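Local structure of uncharacterized protein (Staphylococcus saprophyticus subsp. saprophyticus, 3Q6A) at residues Glu14-Ala19 against Thr88-Thr93; Gly28-Ser33 against Glu110-Met115; Ile68-Gly73 against Ile77-Glu82; Leu119-Tyr122 against Thr128-Ala131. The protein is of unknown function but belongs to the AHA1 family of Bet v 1-like proteins, related to the C-terminal domain of Hsp90 ATPase activators. All coordinates share one frame; numbering follows the deposited sequence.

Contact 1: Glu14-Ala19 against Thr88-Thr93; sequences ETVFEA and TVVTTT
Thr88 OG1 meets Val16 CG2 at 3.7 Å, a van der Waals touch, while the hydroxyl hydrogen-bonds Val11 O in the chain just before the helix. The hydroxyl therefore ties strand 87-94 to the loop leading into helix 13-21, and the helix offers it a methyl group rather than a polar partner. Val16 and Thr88 reach toward each other tip to tip, and Val16 CG2 also comes within 3.8 Å of Thr88 CB, so a single methyl rests on the branch point of the threonine. The two methyls of Val16 divide the strand between them. With chi1 at 180°, CG1 lies opposite the backbone N and leans toward Val90, where it meets Val90 CG2 at 3.6 Å, and Val16 CG2 is left to Thr88. The contacted side chains are two residues apart on the strand, as expected for positions that face the same side of a sheet, whereas Val89 between them turns away. Further cover comes from Phe81 and Leu123 against Val16, and from Ile79 and Leu116 against Val90. The strand itself is bonded through its backbone to strand 3-9 on one side and to strand 75-84 on the other. Buried and almost wholly apolar, this is a short helix laid against a curved antiparallel sheet, the arrangement found in the helix-grip fold of Bet v 1-like proteins.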
loop_
_atom_site.group_PDB
_atom_site.type_symbol
_atom_site.label_atom_id
_atom_site.label_comp_id
_atom_site.label_asym_id
_atom_site.label_seq_id
_atom_site.Cartn_x
_atom_site.Cartn_y
_atom_site.Cartn_z
ATOM N N GLU D 14 16.957 -5.011 12.744
ATOM C CA GLU D 14 18.198 -4.455 12.220
ATOM C C GLU D 14 18.153 -4.407 10.705
ATOM O O GLU D 14 18.555 -3.420 10.089
ATOM C CB GLU D 14 19.416 -5.296 12.641
ATOM C CG GLU D 14 19.710 -5.348 14.133
ATOM C CD GLU D 14 18.691 -6.159 14.905
ATOM O OE1 GLU D 14 18.059 -7.050 14.285
ATOM O OE2 GLU D 14 18.537 -5.915 16.128
ATOM N N THR D 15 17.653 -5.479 10.100
ATOM C CA THR D 15 17.577 -5.569 8.653
ATOM C C THR D 15 16.647 -4.522 8.045
ATOM O O THR D 15 16.933 -3.984 6.980
ATOM C CB THR D 15 17.094 -6.958 8.204
ATOM O OG1 THR D 15 18.011 -7.954 8.671
ATOM C CG2 THR D 15 17.019 -7.024 6.680
ATOM N N VAL D 16 15.538 -4.248 8.718
ATOM C CA VAL D 16 14.592 -3.253 8.218
ATOM C C VAL D 16 15.221 -1.860 8.360
ATOM O O VAL D 16 15.142 -1.041 7.451
ATOM C CB VAL D 16 13.262 -3.293 9.003
ATOM C CG1 VAL D 16 12.305 -2.228 8.456
ATOM C CG2 VAL D 16 12.622 -4.688 8.883
ATOM N N PHE D 17 15.851 -1.605 9.505
ATOM C CA PHE D 17 16.503 -0.321 9.760
ATOM C C PHE D 17 17.536 -0.073 8.669
ATOM O O PHE D 17 17.579 1.005 8.073
ATOM C CB PHE D 17 17.188 -0.339 11.135
ATOM C CG PHE D 17 17.999 0.906 11.439
ATOM C CD1 PHE D 17 17.389 2.046 11.962
ATOM C CD2 PHE D 17 19.368 0.930 11.191
ATOM C CE1 PHE D 17 18.142 3.200 12.236
ATOM C CE2 PHE D 17 20.127 2.073 11.458
ATOM C CZ PHE D 17 19.510 3.207 11.981
ATOM N N GLU D 18 18.354 -1.086 8.395
ATOM C CA GLU D 18 19.387 -0.983 7.379
ATOM C C GLU D 18 18.832 -0.689 5.993
ATOM O O GLU D 18 19.489 -0.031 5.187
ATOM C CB GLU D 18 20.218 -2.265 7.317
ATOM C CG GLU D 18 21.198 -2.454 8.474
ATOM C CD GLU D 18 22.262 -1.354 8.558
ATOM O OE1 GLU D 18 22.964 -1.111 7.552
ATOM O OE2 GLU D 18 22.390 -0.741 9.634
ATOM N N ALA D 19 17.631 -1.194 5.710
ATOM C CA ALA D 19 17.004 -0.981 4.415
ATOM C C ALA D 19 16.841 0.507 4.105
ATOM O O ALA D 19 16.938 0.909 2.939
ATOM C CB ALA D 19 15.633 -1.690 4.367
ATOM N N THR D 88 9.381 -7.482 12.514
ATOM C CA THR D 88 9.404 -6.066 12.844
ATOM C C THR D 88 8.109 -5.340 12.495
ATOM O O THR D 88 7.439 -5.684 11.530
ATOM C CB THR D 88 10.525 -5.361 12.023
ATOM O OG1 THR D 88 11.794 -5.988 12.279
ATOM C CG2 THR D 88 10.592 -3.848 12.364
ATOM N N VAL D 89 7.753 -4.343 13.289
ATOM C CA VAL D 89 6.609 -3.500 12.959
ATOM C C VAL D 89 7.209 -2.124 12.725
ATOM O O VAL D 89 7.851 -1.574 13.616
ATOM C CB VAL D 89 5.591 -3.395 14.094
ATOM C CG1 VAL D 89 4.575 -2.297 13.787
ATOM C CG2 VAL D 89 4.873 -4.748 14.259
ATOM N N VAL D 90 7.014 -1.584 11.527
ATOM C CA VAL D 90 7.526 -0.257 11.207
ATOM C C VAL D 90 6.372 0.719 11.397
ATOM O O VAL D 90 5.248 0.467 10.955
ATOM C CB VAL D 90 8.009 -0.165 9.742
ATOM C CG1 VAL D 90 8.604 1.235 9.476
ATOM C CG2 VAL D 90 9.023 -1.249 9.451
ATOM N N THR D 91 6.633 1.831 12.067
ATOM C CA THR D 91 5.594 2.806 12.282
ATOM C C THR D 91 6.050 4.133 11.723
ATOM O O THR D 91 7.011 4.710 12.225
ATOM C CB THR D 91 5.293 2.989 13.774
ATOM O OG1 THR D 91 4.949 1.723 14.348
ATOM C CG2 THR D 91 4.128 3.946 13.967
ATOM N N THR D 92 5.382 4.604 10.672
ATOM C CA THR D 92 5.734 5.901 10.099
ATOM C C THR D 92 4.751 6.924 10.660
ATOM O O THR D 92 3.558 6.654 10.798
ATOM C CB THR D 92 5.660 5.910 8.539
ATOM O OG1 THR D 92 4.369 5.460 8.114
ATOM C CG2 THR D 92 6.736 5.021 7.935
ATOM N N THR D 93 5.265 8.097 11.013
ATOM C CA THR D 93 4.432 9.161 11.540
ATOM C C THR D 93 4.807 10.481 10.873
ATOM O O THR D 93 5.969 10.899 10.907
ATOM C CB THR D 93 4.602 9.327 13.063
ATOM O OG1 THR D 93 4.161 8.139 13.734
ATOM C CG2 THR D 93 3.775 10.500 13.554
#

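Contact 2: Gly28-Ser33 against Glu110-Met115; sequences GFWFSS and EGWVYM
A Met-aromatic cluster joins the loop that carries Phe29 and Trp30 to Met115 on the long C-terminal helix of the helix-grip fold. Met115 is modelled as selenomethionine, and its SE atom serves two rings in different ways. It sits at the edge of Phe29, near the ring plane and 3.7 Å from CE1, and it lies over the face of the six-membered ring of Trp30, 4.6 Å from the centroid. The methylene before it makes a CH-pi contact: CG stands 3.9 Å from the centroid of the five-membered ring of Trp30, 15° off the normal. Bends at chi2 (-84°) and chi3 (-75°) fold the chain along the indole, bringing CE to within 4.0 Å of Trp30 CZ3. The opposite face of the indole is covered by Phe31, whose CE2 lies 3.4 Å above the plane, so Trp30 is clasped between its sequence neighbour and the helix. Its NE1 is satisfied by Ile133 O in the C-terminal tail, which helps to fix the rotation of the indole. The Phe29 ring lies alongside Met115 and meets Phe20 edge-to-face. Phe29 O is buried by this contact and has no polar partner in the model. Trp112, one helical turn before Met115 and bonded through NE1 to Glu94 OE1, extends the cluster at its far end, where its CZ3 meets Trp30 CH2 obliquely at 4.3 Å.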
loop_
_atom_site.group_PDB
_atom_site.type_symbol
_atom_site.label_atom_id
_atom_site.label_comp_id
_atom_site.label_asym_id
_atom_site.label_seq_id
_atom_site.Cartn_x
_atom_site.Cartn_y
_atom_site.Cartn_z
ATOM N N GLY D 28 15.497 -0.235 -3.385
ATOM C CA GLY D 28 14.603 -1.348 -3.617
ATOM C C GLY D 28 13.157 -1.072 -3.253
ATOM O O GLY D 28 12.290 -1.883 -3.573
ATOM N N PHE D 29 12.881 0.049 -2.587
ATOM C CA PHE D 29 11.501 0.339 -2.189
ATOM C C PHE D 29 11.127 1.827 -2.097
ATOM O O PHE D 29 9.952 2.170 -1.995
ATOM C CB PHE D 29 11.214 -0.336 -0.842
ATOM C CG PHE D 29 11.972 0.276 0.319
ATOM C CD1 PHE D 29 11.349 1.192 1.172
ATOM C CD2 PHE D 29 13.314 -0.026 0.528
ATOM C CE1 PHE D 29 12.049 1.805 2.221
ATOM C CE2 PHE D 29 14.031 0.581 1.571
ATOM C CZ PHE D 29 13.398 1.499 2.422
ATOM N N TRP D 30 12.111 2.713 -2.126
ATOM C CA TRP D 30 11.811 4.132 -2.009
ATOM C C TRP D 30 12.701 4.927 -2.964
ATOM O O TRP D 30 12.746 4.628 -4.154
ATOM C CB TRP D 30 12.020 4.558 -0.560
ATOM C CG TRP D 30 11.306 5.802 -0.153
ATOM C CD1 TRP D 30 10.540 6.615 -0.938
ATOM C CD2 TRP D 30 11.277 6.365 1.160
ATOM N NE1 TRP D 30 10.036 7.651 -0.188
ATOM C CE2 TRP D 30 10.476 7.519 1.104
ATOM C CE3 TRP D 30 11.857 6.003 2.384
ATOM C CZ2 TRP D 30 10.236 8.319 2.227
ATOM C CZ3 TRP D 30 11.623 6.787 3.492
ATOM C CH2 TRP D 30 10.818 7.938 3.409
ATOM N N PHE D 31 13.418 5.919 -2.450
ATOM C CA PHE D 31 14.305 6.726 -3.290
ATOM C C PHE D 31 15.251 5.862 -4.117
ATOM O O PHE D 31 15.714 4.806 -3.665
ATOM C CB PHE D 31 15.114 7.686 -2.418
ATOM C CG PHE D 31 14.268 8.566 -1.552
ATOM C CD1 PHE D 31 13.518 9.600 -2.110
ATOM C CD2 PHE D 31 14.196 8.354 -0.181
ATOM C CE1 PHE D 31 12.715 10.406 -1.317
ATOM C CE2 PHE D 31 13.390 9.158 0.629
ATOM C CZ PHE D 31 12.648 10.186 0.058
ATOM N N SER D 32 15.530 6.322 -5.333
ATOM C CA SER D 32 16.409 5.624 -6.269
ATOM C C SER D 32 17.829 5.527 -5.714
ATOM O O SER D 32 18.545 4.553 -5.970
ATOM C CB SER D 32 16.453 6.381 -7.599
ATOM O OG SER D 32 15.158 6.801 -7.989
ATOM N N SER D 33 18.232 6.542 -4.960
ATOM C CA SER D 33 19.570 6.563 -4.391
ATOM C C SER D 33 19.703 7.573 -3.265
ATOM O O SER D 33 18.904 8.505 -3.151
ATOM C CB SER D 33 20.593 6.889 -5.487
ATOM O OG SER D 33 20.323 8.158 -6.065
ATOM N N GLU D 110 -1.756 7.410 1.390
ATOM C CA GLU D 110 -1.484 6.527 0.266
ATOM C C GLU D 110 0.025 6.368 0.084
ATOM O O GLU D 110 0.524 5.265 -0.070
ATOM C CB GLU D 110 -2.093 7.119 -1.003
ATOM C CG GLU D 110 -1.799 6.337 -2.258
ATOM C CD GLU D 110 -2.491 6.951 -3.433
ATOM O OE1 GLU D 110 -2.140 8.099 -3.775
ATOM O OE2 GLU D 110 -3.385 6.305 -3.995
ATOM N N GLY D 111 0.753 7.478 0.104
ATOM C CA GLY D 111 2.193 7.391 -0.088
ATOM C C GLY D 111 2.891 6.527 0.955
ATOM O O GLY D 111 3.763 5.714 0.624
ATOM N N TRP D 112 2.511 6.710 2.210
ATOM C CA TRP D 112 3.111 5.961 3.312
ATOM C C TRP D 112 2.765 4.494 3.224
ATOM O O TRP D 112 3.638 3.646 3.390
ATOM C CB TRP D 112 2.648 6.519 4.657
ATOM C CG TRP D 112 3.275 7.841 4.994
ATOM C CD1 TRP D 112 2.644 9.055 5.081
ATOM C CD2 TRP D 112 4.667 8.089 5.238
ATOM N NE1 TRP D 112 3.564 10.047 5.358
ATOM C CE2 TRP D 112 4.811 9.480 5.459
ATOM C CE3 TRP D 112 5.810 7.270 5.288
ATOM C CZ2 TRP D 112 6.051 10.068 5.727
ATOM C CZ3 TRP D 112 7.042 7.858 5.554
ATOM C CH2 TRP D 112 7.151 9.244 5.770
ATOM N N VAL D 113 1.500 4.189 2.932
ATOM C CA VAL D 113 1.098 2.786 2.831
ATOM C C VAL D 113 1.803 2.109 1.673
ATOM O O VAL D 113 2.281 0.997 1.806
ATOM C CB VAL D 113 -0.417 2.639 2.629
ATOM C CG1 VAL D 113 -0.778 1.156 2.492
ATOM C CG2 VAL D 113 -1.155 3.262 3.823
ATOM N N TYR D 114 1.851 2.778 0.527
ATOM C CA TYR D 114 2.527 2.194 -0.624
ATOM C C TYR D 114 4.026 1.959 -0.340
ATOM O O TYR D 114 4.549 0.881 -0.596
ATOM C CB TYR D 114 2.373 3.107 -1.844
ATOM C CG TYR D 114 2.937 2.499 -3.096
ATOM C CD1 TYR D 114 2.460 1.280 -3.576
ATOM C CD2 TYR D 114 3.975 3.121 -3.791
ATOM C CE1 TYR D 114 3.010 0.688 -4.727
ATOM C CE2 TYR D 114 4.530 2.535 -4.943
ATOM C CZ TYR D 114 4.043 1.324 -5.400
ATOM O OH TYR D 114 4.573 0.759 -6.545
HETATM N N MSE D 115 4.724 2.973 0.171
HETATM C CA MSE D 115 6.152 2.792 0.446
HETATM C C MSE D 115 6.408 1.604 1.383
HETATM O O MSE D 115 7.325 0.814 1.151
HETATM C CB MSE D 115 6.764 4.069 1.056
HETATM C CG MSE D 115 8.299 3.990 1.370
HETATM SE SE MSE D 115 8.762 3.220 2.977
HETATM C CE MSE D 115 8.343 4.522 4.050
#

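Contact 3: Ile68-Gly73 against Ile77-Glu82; sequences IAFTWG and ITIQFE
Four backbone hydrogen bonds join Ile68 with Ile79 and Phe70 with Ile77. The bond from Ile77 N to Phe70 O is 2.7 Å long, and the return bond from Phe70 N to Ile77 O is 2.9 Å. Between these two hydrogen-bonded pairs sits the non-hydrogen-bonded pair Ala69 and Thr78, where Thr78 CA lies 3.3 Å from Ile68 O in a CA-H...O contact. On the face carrying the isoleucines, Ile77 CB stands over one face of the Phe70 ring, 4.1 Å from its centroid, and Ile77 CG2 reaches Phe70 CZ at 3.5 Å. The ring owes this place to chi1 of 64°, which swings it across toward the partner strand. The strands form an antiparallel beta hairpin inside the curved sheet of the helix-grip fold. Further along, Ile79 CD1 comes to the edge of the Phe70 ring, 4.2 Å from Phe70 CE2, and Ile68 CD1 comes to the edge of Phe81, 4.0 Å from CZ. Beyond this layer, Phe17 and Trp38 cover Ile68, Phe20 packs on Ile79 and Phe81, and Leu135 of the C-terminal tail covers Phe70 and Trp72. Thr71, on the other face, bonds Glu60 OE2 through OG1.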
loop_
_atom_site.group_PDB
_atom_site.type_symbol
_atom_site.label_atom_id
_atom_site.label_comp_id
_atom_site.label_asym_id
_atom_site.label_seq_id
_atom_site.Cartn_x
_atom_site.Cartn_y
_atom_site.Cartn_z
ATOM N N ILE D 68 14.408 6.947 13.225
ATOM C CA ILE D 68 14.987 7.858 12.244
ATOM C C ILE D 68 14.035 9.039 12.253
ATOM O O ILE D 68 12.847 8.864 12.021
ATOM C CB ILE D 68 14.973 7.265 10.827
ATOM C CG1 ILE D 68 15.767 5.963 10.789
ATOM C CG2 ILE D 68 15.541 8.285 9.832
ATOM C CD1 ILE D 68 15.732 5.272 9.431
ATOM N N ALA D 69 14.538 10.238 12.538
ATOM C CA ALA D 69 13.660 11.395 12.574
ATOM C C ALA D 69 14.184 12.500 11.679
ATOM O O ALA D 69 15.397 12.662 11.505
ATOM C CB ALA D 69 13.506 11.896 13.997
ATOM N N PHE D 70 13.252 13.249 11.102
ATOM C CA PHE D 70 13.590 14.347 10.212
ATOM C C PHE D 70 12.319 15.107 9.866
ATOM O O PHE D 70 11.245 14.799 10.378
ATOM C CB PHE D 70 14.275 13.810 8.951
ATOM C CG PHE D 70 13.396 12.927 8.099
ATOM C CD1 PHE D 70 12.627 13.464 7.065
ATOM C CD2 PHE D 70 13.330 11.557 8.342
ATOM C CE1 PHE D 70 11.805 12.643 6.285
ATOM C CE2 PHE D 70 12.514 10.730 7.576
ATOM C CZ PHE D 70 11.750 11.277 6.541
ATOM N N THR D 71 12.443 16.117 9.010
ATOM C CA THR D 71 11.292 16.918 8.621
ATOM C C THR D 71 11.232 17.113 7.107
ATOM O O THR D 71 12.247 17.059 6.406
ATOM C CB THR D 71 11.329 18.339 9.284
ATOM O OG1 THR D 71 11.520 18.215 10.700
ATOM C CG2 THR D 71 10.009 19.083 9.058
ATOM N N TRP D 72 10.023 17.311 6.609
ATOM C CA TRP D 72 9.834 17.584 5.196
ATOM C C TRP D 72 8.584 18.436 5.039
ATOM O O TRP D 72 7.535 18.138 5.630
ATOM C CB TRP D 72 9.696 16.304 4.377
ATOM C CG TRP D 72 9.597 16.640 2.940
ATOM C CD1 TRP D 72 8.457 16.682 2.175
ATOM C CD2 TRP D 72 10.655 17.134 2.114
ATOM N NE1 TRP D 72 8.749 17.183 0.931
ATOM C CE2 TRP D 72 10.089 17.467 0.865
ATOM C CE3 TRP D 72 12.029 17.335 2.312
ATOM C CZ2 TRP D 72 10.851 17.985 -0.181
ATOM C CZ3 TRP D 72 12.784 17.853 1.274
ATOM C CH2 TRP D 72 12.192 18.173 0.040
ATOM N N GLY D 73 8.698 19.517 4.268
ATOM C CA GLY D 73 7.552 20.386 4.064
ATOM C C GLY D 73 7.034 20.927 5.373
ATOM O O GLY D 73 5.847 21.238 5.512
ATOM N N ILE D 77 8.692 14.118 10.842
ATOM C CA ILE D 77 8.525 12.724 10.440
ATOM C C ILE D 77 9.435 11.812 11.269
ATOM O O ILE D 77 10.583 12.157 11.560
ATOM C CB ILE D 77 8.871 12.534 8.960
ATOM C CG1 ILE D 77 7.805 13.212 8.084
ATOM C CG2 ILE D 77 8.985 11.050 8.630
ATOM C CD1 ILE D 77 8.155 13.194 6.604
ATOM N N THR D 78 8.900 10.656 11.650
ATOM C CA THR D 78 9.661 9.669 12.406
ATOM C C THR D 78 9.318 8.301 11.842
ATOM O O THR D 78 8.159 8.036 11.499
ATOM C CB THR D 78 9.295 9.655 13.905
ATOM O OG1 THR D 78 7.897 9.391 14.046
ATOM C CG2 THR D 78 9.631 10.980 14.561
ATOM N N ILE D 79 10.343 7.465 11.705
ATOM C CA ILE D 79 10.185 6.105 11.225
ATOM C C ILE D 79 10.720 5.265 12.372
ATOM O O ILE D 79 11.907 5.322 12.677
ATOM C CB ILE D 79 10.996 5.866 9.966
ATOM C CG1 ILE D 79 10.549 6.862 8.875
ATOM C CG2 ILE D 79 10.771 4.440 9.481
ATOM C CD1 ILE D 79 11.317 6.750 7.575
ATOM N N GLN D 80 9.830 4.524 13.028
ATOM C CA GLN D 80 10.215 3.712 14.189
ATOM C C GLN D 80 10.202 2.238 13.850
ATOM O O GLN D 80 9.454 1.812 12.977
ATOM C CB GLN D 80 9.251 3.960 15.341
ATOM C CG GLN D 80 9.075 5.420 15.703
ATOM C CD GLN D 80 8.095 5.610 16.835
ATOM O OE1 GLN D 80 8.353 5.197 17.966
ATOM N NE2 GLN D 80 6.961 6.225 16.542
ATOM N N PHE D 81 11.034 1.468 14.547
ATOM C CA PHE D 81 11.124 0.032 14.332
ATOM C C PHE D 81 10.999 -0.693 15.673
ATOM O O PHE D 81 11.823 -0.492 16.564
ATOM C CB PHE D 81 12.460 -0.320 13.671
ATOM C CG PHE D 81 12.804 0.536 12.480
ATOM C CD1 PHE D 81 13.178 1.867 12.647
ATOM C CD2 PHE D 81 12.738 0.020 11.186
ATOM C CE1 PHE D 81 13.479 2.675 11.544
ATOM C CE2 PHE D 81 13.036 0.814 10.077
ATOM C CZ PHE D 81 13.408 2.147 10.257
ATOM N N GLU D 82 9.955 -1.515 15.812
ATOM C CA GLU D 82 9.702 -2.286 17.029
ATOM C C GLU D 82 9.735 -3.775 16.715
ATOM O O GLU D 82 9.395 -4.210 15.606
ATOM C CB GLU D 82 8.327 -1.980 17.620
ATOM C CG GLU D 82 8.082 -0.568 18.088
ATOM C CD GLU D 82 6.681 -0.415 18.645
ATOM O OE1 GLU D 82 5.723 -0.763 17.923
ATOM O OE2 GLU D 82 6.532 0.043 19.800
#

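Contact 4: Leu119-Tyr122 against Thr128-Ala131; sequences LKVY and TIRA
The Tyr122 ring is approached obliquely by Thr128, whose CG2 comes to 4.4 Å from CD1; Phe29 and Lys25 also touch the Tyr122 side chain. Tyr122 belongs to the last turns of the long C-terminal helix of the helix-grip fold, and Thr128 to the tail that follows it and turns back along it after residue 125. The Thr128 methyl is the group presented to the tyrosine. This is a loose apolar touch, partly open to solvent. The closer approach is between Val121, just before the tyrosine, and Ile129, just after the threonine, whose side chains cross at about a right angle. Val121 has chi1 of 178°, which sets CG1 opposite the backbone N and turns CG2 toward the end of the isoleucine. Ile129 places CG1 between its backbone N and carbonyl carbon (chi1 45°) and then runs out extended, so its terminal methyl is what reaches the helix. The second subunit, another copy of this protein, closes over this site: its Val121 packs on both Val121 and Ile129, and its His125 NE2 hydrogen-bonds Thr128 O. The tail is further held to the helix through Tyr114 OH, which bonds Arg130 O and, more weakly, Ile129 O. Across the contact the closest atoms are Val121 CG2 and Ile129 CD1, 4.1 Å apart.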
loop_
_atom_site.group_PDB
_atom_site.type_symbol
_atom_site.label_atom_id
_atom_site.label_comp_id
_atom_site.label_asym_id
_atom_site.label_seq_id
_atom_site.Cartn_x
_atom_site.Cartn_y
_atom_site.Cartn_z
ATOM N N LEU D 119 8.364 -1.754 0.801
ATOM C CA LEU D 119 9.385 -2.155 1.769
ATOM C C LEU D 119 9.224 -3.640 2.124
ATOM O O LEU D 119 10.180 -4.424 2.043
ATOM C CB LEU D 119 9.264 -1.309 3.031
ATOM C CG LEU D 119 10.165 -1.735 4.193
ATOM C CD1 LEU D 119 11.631 -1.514 3.803
ATOM C CD2 LEU D 119 9.786 -0.990 5.445
ATOM N N LYS D 120 8.007 -4.015 2.500
ATOM C CA LYS D 120 7.687 -5.384 2.904
ATOM C C LYS D 120 8.035 -6.401 1.820
ATOM O O LYS D 120 8.661 -7.448 2.090
ATOM C CB LYS D 120 6.204 -5.464 3.282
ATOM C CG LYS D 120 5.733 -6.837 3.786
ATOM C CD LYS D 120 4.239 -6.846 4.071
ATOM C CE LYS D 120 3.756 -8.218 4.574
ATOM N NZ LYS D 120 4.287 -8.567 5.952
ATOM N N VAL D 121 7.657 -6.091 0.584
ATOM C CA VAL D 121 7.947 -6.983 -0.524
ATOM C C VAL D 121 9.449 -7.111 -0.785
ATOM O O VAL D 121 9.955 -8.208 -1.031
ATOM C CB VAL D 121 7.285 -6.489 -1.816
ATOM C CG1 VAL D 121 7.650 -7.412 -2.967
ATOM C CG2 VAL D 121 5.774 -6.424 -1.622
ATOM N N TYR D 122 10.158 -5.988 -0.740
ATOM C CA TYR D 122 11.597 -6.003 -0.984
ATOM C C TYR D 122 12.356 -6.848 0.051
ATOM O O TYR D 122 13.236 -7.634 -0.312
ATOM C CB TYR D 122 12.133 -4.565 -1.006
ATOM C CG TYR D 122 13.645 -4.434 -0.952
ATOM C CD1 TYR D 122 14.442 -4.938 -1.977
ATOM C CD2 TYR D 122 14.273 -3.816 0.134
ATOM C CE1 TYR D 122 15.842 -4.835 -1.924
ATOM C CE2 TYR D 122 15.674 -3.705 0.196
ATOM C CZ TYR D 122 16.446 -4.222 -0.838
ATOM O OH TYR D 122 17.826 -4.151 -0.781
ATOM N N THR D 128 11.077 -6.170 -6.258
ATOM C CA THR D 128 10.561 -4.818 -6.102
ATOM C C THR D 128 9.290 -4.541 -6.908
ATOM O O THR D 128 9.081 -5.114 -7.970
ATOM C CB THR D 128 11.627 -3.793 -6.537
ATOM O OG1 THR D 128 11.659 -3.721 -7.964
ATOM C CG2 THR D 128 13.005 -4.222 -6.052
ATOM N N ILE D 129 8.447 -3.649 -6.400
ATOM C CA ILE D 129 7.230 -3.296 -7.121
ATOM C C ILE D 129 7.117 -1.798 -7.340
ATOM O O ILE D 129 6.270 -1.137 -6.722
ATOM C CB ILE D 129 5.965 -3.761 -6.385
ATOM C CG1 ILE D 129 6.076 -3.422 -4.894
ATOM C CG2 ILE D 129 5.746 -5.233 -6.637
ATOM C CD1 ILE D 129 4.737 -3.412 -4.140
ATOM N N ARG D 130 7.967 -1.282 -8.228
ATOM C CA ARG D 130 8.007 0.135 -8.584
ATOM C C ARG D 130 8.048 1.067 -7.384
ATOM O O ARG D 130 7.017 1.591 -6.972
ATOM C CB ARG D 130 6.816 0.486 -9.465
ATOM N N ALA D 131 9.250 1.286 -6.847
ATOM C CA ALA D 131 9.448 2.165 -5.694
ATOM C C ALA D 131 8.586 3.431 -5.799
ATOM O O ALA D 131 8.261 3.882 -6.895
ATOM C CB ALA D 131 10.940 2.545 -5.574
#

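Contacts 1, 2 and 3 lie in the buried interior, while contact 4 is partly exposed and touches the second subunit, as the helical side of contact 2 also does. Contacts 1 and 3 build on adjacent strands of one sheet, joined where Val89 N probably bonds Glu82 O at 2.8 Å. Contacts 2 and 4 share helix 102-125, and their other segments also meet, with Gly28 O and Thr128 CG2 3.5 Å apart. The chemistry differs accordingly: backbone hydrogen bonds carry contact 3, aliphatic branches contact 1, a selenium atom among aromatic rings contact 2, and sparse methyl touches contact 4. Leu119, within contact 4, packs on Val16 and Val90 of contact 1.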